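Local coordinates for protein endo-beta-mannanase (Rhizomucor miehei, PDB 4QP0) that probably hydrolyses beta-1,4-mannosidic linkages at random within mannans, galactomannans and glucomannans, as a secreted family 5 glycoside hydrolase, at residues H213-G218 / S249-T254; F255-E260 / Q273-H278. One frame throughout, in Å; residues are numbered along the deposited sequence.

Contact 1 (H213-G218 / S249-T254)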
loop_
_atom_site.group_PDB
_atom_site.type_symbol
_atom_site.label_atom_id
_atom_site.label_comp_id
_atom_site.label_asym_id
_atom_site.label_seq_id
_atom_site.Cartn_x
_atom_site.Cartn_y
_atom_site.Cartn_z
ATOM N N HIS A 213 -15.284 -2.954 3.739
ATOM C CA HIS A 213 -13.834 -3.019 3.730
ATOM C C HIS A 213 -13.162 -2.050 4.647
ATOM O O HIS A 213 -13.720 -1.009 5.008
ATOM C CB HIS A 213 -13.303 -2.819 2.316
ATOM C CG HIS A 213 -13.588 -3.968 1.394
ATOM N ND1 HIS A 213 -14.421 -3.862 0.343
ATOM C CD2 HIS A 213 -13.117 -5.280 1.397
ATOM C CE1 HIS A 213 -14.479 -5.039 -0.301
ATOM N NE2 HIS A 213 -13.684 -5.908 0.348
ATOM N N LEU A 214 -11.934 -2.399 5.020
ATOM C CA LEU A 214 -11.069 -1.509 5.773
ATOM C C LEU A 214 -10.458 -0.472 4.845
ATOM O O LEU A 214 -10.352 -0.680 3.629
ATOM C CB LEU A 214 -9.965 -2.292 6.491
ATOM C CG LEU A 214 -10.406 -3.433 7.403
ATOM C CD1 LEU A 214 -9.182 -4.062 8.042
ATOM C CD2 LEU A 214 -11.379 -2.959 8.474
ATOM N N VAL A 215 -10.063 0.651 5.428
ATOM C CA VAL A 215 -9.415 1.708 4.669
ATOM C C VAL A 215 -8.169 2.143 5.429
ATOM O O VAL A 215 -8.201 2.268 6.652
ATOM C CB VAL A 215 -10.366 2.910 4.426
ATOM C CG1 VAL A 215 -9.714 3.966 3.539
ATOM C CG2 VAL A 215 -11.653 2.427 3.789
ATOM N N ALA A 216 -7.076 2.338 4.692
ATOM C CA ALA A 216 -5.857 2.947 5.221
ATOM C C ALA A 216 -5.321 3.967 4.221
ATOM O O ALA A 216 -5.934 4.189 3.178
ATOM C CB ALA A 216 -4.817 1.888 5.527
ATOM N N VAL A 217 -4.196 4.601 4.535
ATOM C CA VAL A 217 -3.611 5.563 3.604
ATOM C C VAL A 217 -2.640 4.883 2.657
ATOM O O VAL A 217 -2.756 5.042 1.443
ATOM C CB VAL A 217 -2.931 6.746 4.325
ATOM C CG1 VAL A 217 -2.250 7.675 3.327
ATOM C CG2 VAL A 217 -3.955 7.504 5.144
ATOM N N GLY A 218 -1.697 4.121 3.219
ATOM C CA GLY A 218 -0.609 3.512 2.454
ATOM C C GLY A 218 0.649 4.360 2.480
ATOM O O GLY A 218 1.492 4.249 1.587
ATOM N N SER A 249 -12.309 7.424 10.053
ATOM C CA SER A 249 -12.449 6.923 8.694
ATOM C C SER A 249 -11.289 6.020 8.242
ATOM O O SER A 249 -11.339 5.443 7.155
ATOM C CB SER A 249 -12.566 8.111 7.748
ATOM O OG SER A 249 -13.117 7.710 6.517
ATOM N N ILE A 250 -10.249 5.926 9.069
ATOM C CA ILE A 250 -9.060 5.105 8.799
ATOM C C ILE A 250 -9.034 3.932 9.779
ATOM O O ILE A 250 -8.953 4.132 10.993
ATOM C CB ILE A 250 -7.758 5.935 8.955
ATOM C CG1 ILE A 250 -7.776 7.196 8.065
ATOM C CG2 ILE A 250 -6.527 5.075 8.700
ATOM C CD1 ILE A 250 -7.441 6.972 6.601
ATOM N N ASP A 251 -9.091 2.711 9.259
ATOM C CA ASP A 251 -9.202 1.519 10.115
ATOM C C ASP A 251 -7.878 0.994 10.645
ATOM O O ASP A 251 -7.815 0.499 11.769
ATOM C CB ASP A 251 -9.938 0.398 9.387
ATOM C CG ASP A 251 -11.324 0.812 8.938
ATOM O OD1 ASP A 251 -12.138 1.234 9.794
ATOM O OD2 ASP A 251 -11.593 0.712 7.726
ATOM N N PHE A 252 -6.833 1.077 9.825
ATOM C CA PHE A 252 -5.482 0.721 10.254
ATOM C C PHE A 252 -4.434 1.701 9.718
ATOM O O PHE A 252 -4.664 2.396 8.725
ATOM C CB PHE A 252 -5.140 -0.732 9.891
ATOM C CG PHE A 252 -5.078 -1.002 8.412
ATOM C CD1 PHE A 252 -3.877 -0.905 7.726
ATOM C CD2 PHE A 252 -6.220 -1.379 7.708
ATOM C CE1 PHE A 252 -3.819 -1.154 6.363
ATOM C CE2 PHE A 252 -6.167 -1.633 6.343
ATOM C CZ PHE A 252 -4.966 -1.519 5.671
ATOM N N GLY A 253 -3.298 1.767 10.406
ATOM C CA GLY A 253 -2.192 2.629 10.007
ATOM C C GLY A 253 -1.126 1.866 9.247
ATOM O O GLY A 253 -0.918 0.662 9.465
ATOM N N THR A 254 -0.448 2.573 8.353
ATOM C CA THR A 254 0.598 1.970 7.550
ATOM C C THR A 254 1.893 2.743 7.678
ATOM O O THR A 254 1.892 3.974 7.739
ATOM C CB THR A 254 0.208 1.940 6.066
ATOM O OG1 THR A 254 -0.429 3.179 5.732
ATOM C CG2 THR A 254 -0.755 0.805 5.793
#

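Contact 2 (F255-E260 / Q273-H278)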
loop_
_atom_site.group_PDB
_atom_site.type_symbol
_atom_site.label_atom_id
_atom_site.label_comp_id
_atom_site.label_asym_id
_atom_site.label_seq_id
_atom_site.Cartn_x
_atom_site.Cartn_y
_atom_site.Cartn_z
ATOM N N PHE A 255 2.989 1.999 7.724
ATOM C CA PHE A 255 4.319 2.572 7.622
ATOM C C PHE A 255 5.301 1.692 6.828
ATOM O O PHE A 255 5.135 0.470 6.705
ATOM C CB PHE A 255 4.865 2.971 9.000
ATOM C CG PHE A 255 5.378 1.822 9.832
ATOM C CD1 PHE A 255 6.743 1.612 9.976
ATOM C CD2 PHE A 255 4.502 0.977 10.505
ATOM C CE1 PHE A 255 7.230 0.576 10.761
ATOM C CE2 PHE A 255 4.983 -0.066 11.295
ATOM C CZ PHE A 255 6.348 -0.259 11.426
ATOM N N HIS A 256 6.313 2.347 6.273
ATOM C CA HIS A 256 7.301 1.702 5.430
ATOM C C HIS A 256 8.636 1.816 6.091
ATOM O O HIS A 256 8.829 2.659 6.965
ATOM C CB HIS A 256 7.330 2.375 4.060
ATOM C CG HIS A 256 6.016 2.298 3.314
ATOM N ND1 HIS A 256 5.936 2.414 1.979
ATOM C CD2 HIS A 256 4.715 2.085 3.767
ATOM C CE1 HIS A 256 4.650 2.297 1.597
ATOM N NE2 HIS A 256 3.905 2.100 2.692
ATOM N N LEU A 257 9.567 0.958 5.689
ATOM C CA LEU A 257 10.931 0.994 6.209
ATOM C C LEU A 257 11.967 0.884 5.092
ATOM O O LEU A 257 12.097 -0.158 4.451
ATOM C CB LEU A 257 11.136 -0.088 7.277
ATOM C CG LEU A 257 12.524 -0.223 7.929
ATOM C CD1 LEU A 257 12.995 1.104 8.515
ATOM C CD2 LEU A 257 12.518 -1.311 8.995
ATOM N N TYR A 258 12.689 1.985 4.869
ATOM C CA TYR A 258 13.774 2.052 3.887
ATOM C C TYR A 258 14.949 2.875 4.425
ATOM O O TYR A 258 15.072 4.073 4.114
ATOM C CB TYR A 258 13.266 2.627 2.554
ATOM C CG TYR A 258 12.328 1.700 1.810
ATOM C CD1 TYR A 258 12.820 0.603 1.098
ATOM C CD2 TYR A 258 10.950 1.908 1.833
ATOM C CE1 TYR A 258 11.971 -0.255 0.425
ATOM C CE2 TYR A 258 10.094 1.059 1.158
ATOM C CZ TYR A 258 10.609 -0.024 0.455
ATOM O OH TYR A 258 9.759 -0.880 -0.222
ATOM N N PRO A 259 15.816 2.237 5.245
ATOM C CA PRO A 259 16.918 2.965 5.892
ATOM C C PRO A 259 17.967 3.506 4.918
ATOM O O PRO A 259 18.542 4.562 5.180
ATOM C CB PRO A 259 17.538 1.926 6.835
ATOM C CG PRO A 259 17.094 0.606 6.318
ATOM C CD PRO A 259 15.760 0.826 5.672
ATOM N N GLU A 260 18.204 2.794 3.813
ATOM C CA GLU A 260 19.190 3.218 2.807
ATOM C C GLU A 260 18.723 4.461 2.059
ATOM O O GLU A 260 19.488 5.406 1.892
ATOM C CB GLU A 260 19.500 2.088 1.827
ATOM C CG GLU A 260 20.123 0.864 2.478
ATOM C CD GLU A 260 20.252 -0.299 1.514
ATOM O OE1 GLU A 260 19.221 -0.929 1.180
ATOM O OE2 GLU A 260 21.392 -0.590 1.088
ATOM N N GLN A 273 14.236 0.989 16.306
ATOM C CA GLN A 273 13.509 2.065 16.993
ATOM C C GLN A 273 12.289 2.540 16.193
ATOM O O GLN A 273 11.269 2.892 16.774
ATOM C CB GLN A 273 14.436 3.244 17.317
ATOM C CG GLN A 273 13.780 4.346 18.134
ATOM C CD GLN A 273 13.724 4.011 19.612
ATOM O OE1 GLN A 273 14.741 4.068 20.298
ATOM N NE2 GLN A 273 12.533 3.686 20.114
ATOM N N TRP A 274 12.399 2.525 14.869
ATOM C CA TRP A 274 11.323 2.958 13.970
ATOM C C TRP A 274 10.109 2.064 14.056
ATOM O O TRP A 274 8.966 2.558 14.089
ATOM C CB TRP A 274 11.864 2.987 12.546
ATOM C CG TRP A 274 10.918 3.447 11.459
ATOM C CD1 TRP A 274 10.444 2.702 10.386
ATOM C CD2 TRP A 274 10.350 4.788 11.268
ATOM N NE1 TRP A 274 9.636 3.463 9.577
ATOM C CE2 TRP A 274 9.532 4.718 10.049
ATOM C CE3 TRP A 274 10.425 5.987 11.957
ATOM C CZ2 TRP A 274 8.829 5.818 9.564
ATOM C CZ3 TRP A 274 9.712 7.094 11.455
ATOM C CH2 TRP A 274 8.933 7.003 10.291
ATOM N N ILE A 275 10.347 0.748 14.089
ATOM C CA ILE A 275 9.282 -0.251 14.237
ATOM C C ILE A 275 8.620 -0.106 15.608
ATOM O O ILE A 275 7.406 0.086 15.700
ATOM C CB ILE A 275 9.811 -1.704 14.051
ATOM C CG1 ILE A 275 10.362 -1.907 12.636
ATOM C CG2 ILE A 275 8.721 -2.735 14.342
ATOM C CD1 ILE A 275 11.424 -2.979 12.536
ATOM N N LYS A 276 9.427 -0.202 16.667
ATOM C CA LYS A 276 8.958 -0.029 18.046
ATOM C C LYS A 276 8.065 1.212 18.167
ATOM O O LYS A 276 6.991 1.151 18.771
ATOM C CB LYS A 276 10.142 0.075 19.014
ATOM C CG LYS A 276 10.897 -1.225 19.247
ATOM C CD LYS A 276 12.270 -0.989 19.857
ATOM C CE LYS A 276 12.276 -1.075 21.373
ATOM N NZ LYS A 276 12.038 0.238 22.027
ATOM N N ASP A 277 8.514 2.327 17.588
ATOM C CA ASP A 277 7.746 3.587 17.609
ATOM C C ASP A 277 6.363 3.466 16.971
ATOM O O ASP A 277 5.403 4.038 17.473
ATOM C CB ASP A 277 8.532 4.738 16.972
ATOM C CG ASP A 277 9.693 5.215 17.846
ATOM O OD1 ASP A 277 9.729 4.866 19.054
ATOM O OD2 ASP A 277 10.580 5.934 17.320
ATOM N N HIS A 278 6.260 2.720 15.878
ATOM C CA HIS A 278 4.957 2.467 15.265
ATOM C C HIS A 278 4.134 1.426 15.988
ATOM O O HIS A 278 2.909 1.545 16.040
ATOM C CB HIS A 278 5.101 2.148 13.783
ATOM C CG HIS A 278 5.639 3.302 12.969
ATOM N ND1 HIS A 278 4.842 4.158 12.316
ATOM C CD2 HIS A 278 6.943 3.727 12.742
ATOM C CE1 HIS A 278 5.595 5.087 11.698
ATOM N NE2 HIS A 278 6.880 4.820 11.963
#

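Contact 1 (H213-G218 / S249-T254)
Ala216 and Phe252 form the tight centre of this contact. The methyl CB of Ala216 sits over one face of the Phe252 ring, 3.5 Å from its centroid, a CH-pi approach whose closest ring atom is CE1. Phe252 reaches this place with CG between its own backbone N and carbonyl carbon (chi1 65°), which swings the ring back under residues 214-216; the edge of the same ring meets Leu214 CB, with CE2 3.9 Å away. Asp251 grips both backbone polar groups of Val215. Its backbone N gives a hydrogen bond to Val215 O at 2.8 Å, and its carboxylate OD2 takes Val215 N, also at 2.8 Å, on the anti side and slightly out of the carboxylate plane. OD2 has a second partner in Lys207, a salt bridge that should help keep the carboxylate charged. Strands 214-216 and 253-257 are successive strands of the TIM barrel, but Asp251 and Phe252 belong to the loop leading into the second; the segments run 47° apart, and two of their three hydrogen bonds use a side chain. Further along, Gly218 N donates to Thr254 OG1 at 3.0 Å, bent to 137°; at the backbone angles of Gly218 a CB would press on Val217 O. The packing is sparser between Val217 and Ile250, where the side chains meet by a single close approach, CG2 to CD1 at 3.8 Å, before Val217 turns to Ile199 and Pro176. Asp251, although twice bonded to Val215, is the one touching residue that is partly exposed.

Contact 2 (F255-E260 / Q273-H278)
Phe255 and His278 lie flat against each other, joining a barrel strand to the helix that follows it. This is the first half of a beta-alpha-beta unit of the TIM barrel: strand 255-257 and helix 273-278 run nearly antiparallel, with their axes 9.9 Å apart. The two rings form an offset stack, planes only 4° from parallel and centroids 3.8 Å apart, and the offset brings each residue's CB over the other's ring. Trp274, one helical turn earlier, stands almost upright to this pair. Phe255 turns an edge toward the face of the indole's five-membered ring in an offset edge-to-face arrangement. Phe223 also stacks on His278, and Trp270 on Trp274, extending the aromatic cluster beyond the two segments. Leu257, with CG anti to its backbone N (chi1 179°), sends its two methyls to different residues: CD1 touches Trp274 CD1 at 3.5 Å, while CD2 meets Ile275 CD1 more loosely. The hydrogen bond of its one polar atom helps set the rotation of the indole: Trp274 NE1 donates to His256 O at 2.8 Å, with the acceptor close to the ring plane and an N-H...O angle of 163°.

Contacts 1 and 2 follow one another along strand 253-257, their centres about 18 Å apart. Alternation along the strand divides the work: Thr254 faces into the barrel, touching Glu171 and Glu292, whereas Phe255 turns outward to the helix of contact 2. The two contacts meet where Gly218 O packs 3.4 Å from His256 NE2. His256, whose carbonyl serves contact 2, carries its imidazole the other way, hydrogen-bonded to Glu175 and Glu292, and Tyr258 OH bonds Glu293. These acidic residues gather at the C-terminal ends of the barrel strands, where family 5 enzymes have their active site, so the Gly218-Thr254 end of contact 1 and His256 probably border the catalytic cleft, whereas contact 2's aromatics lie behind the strand.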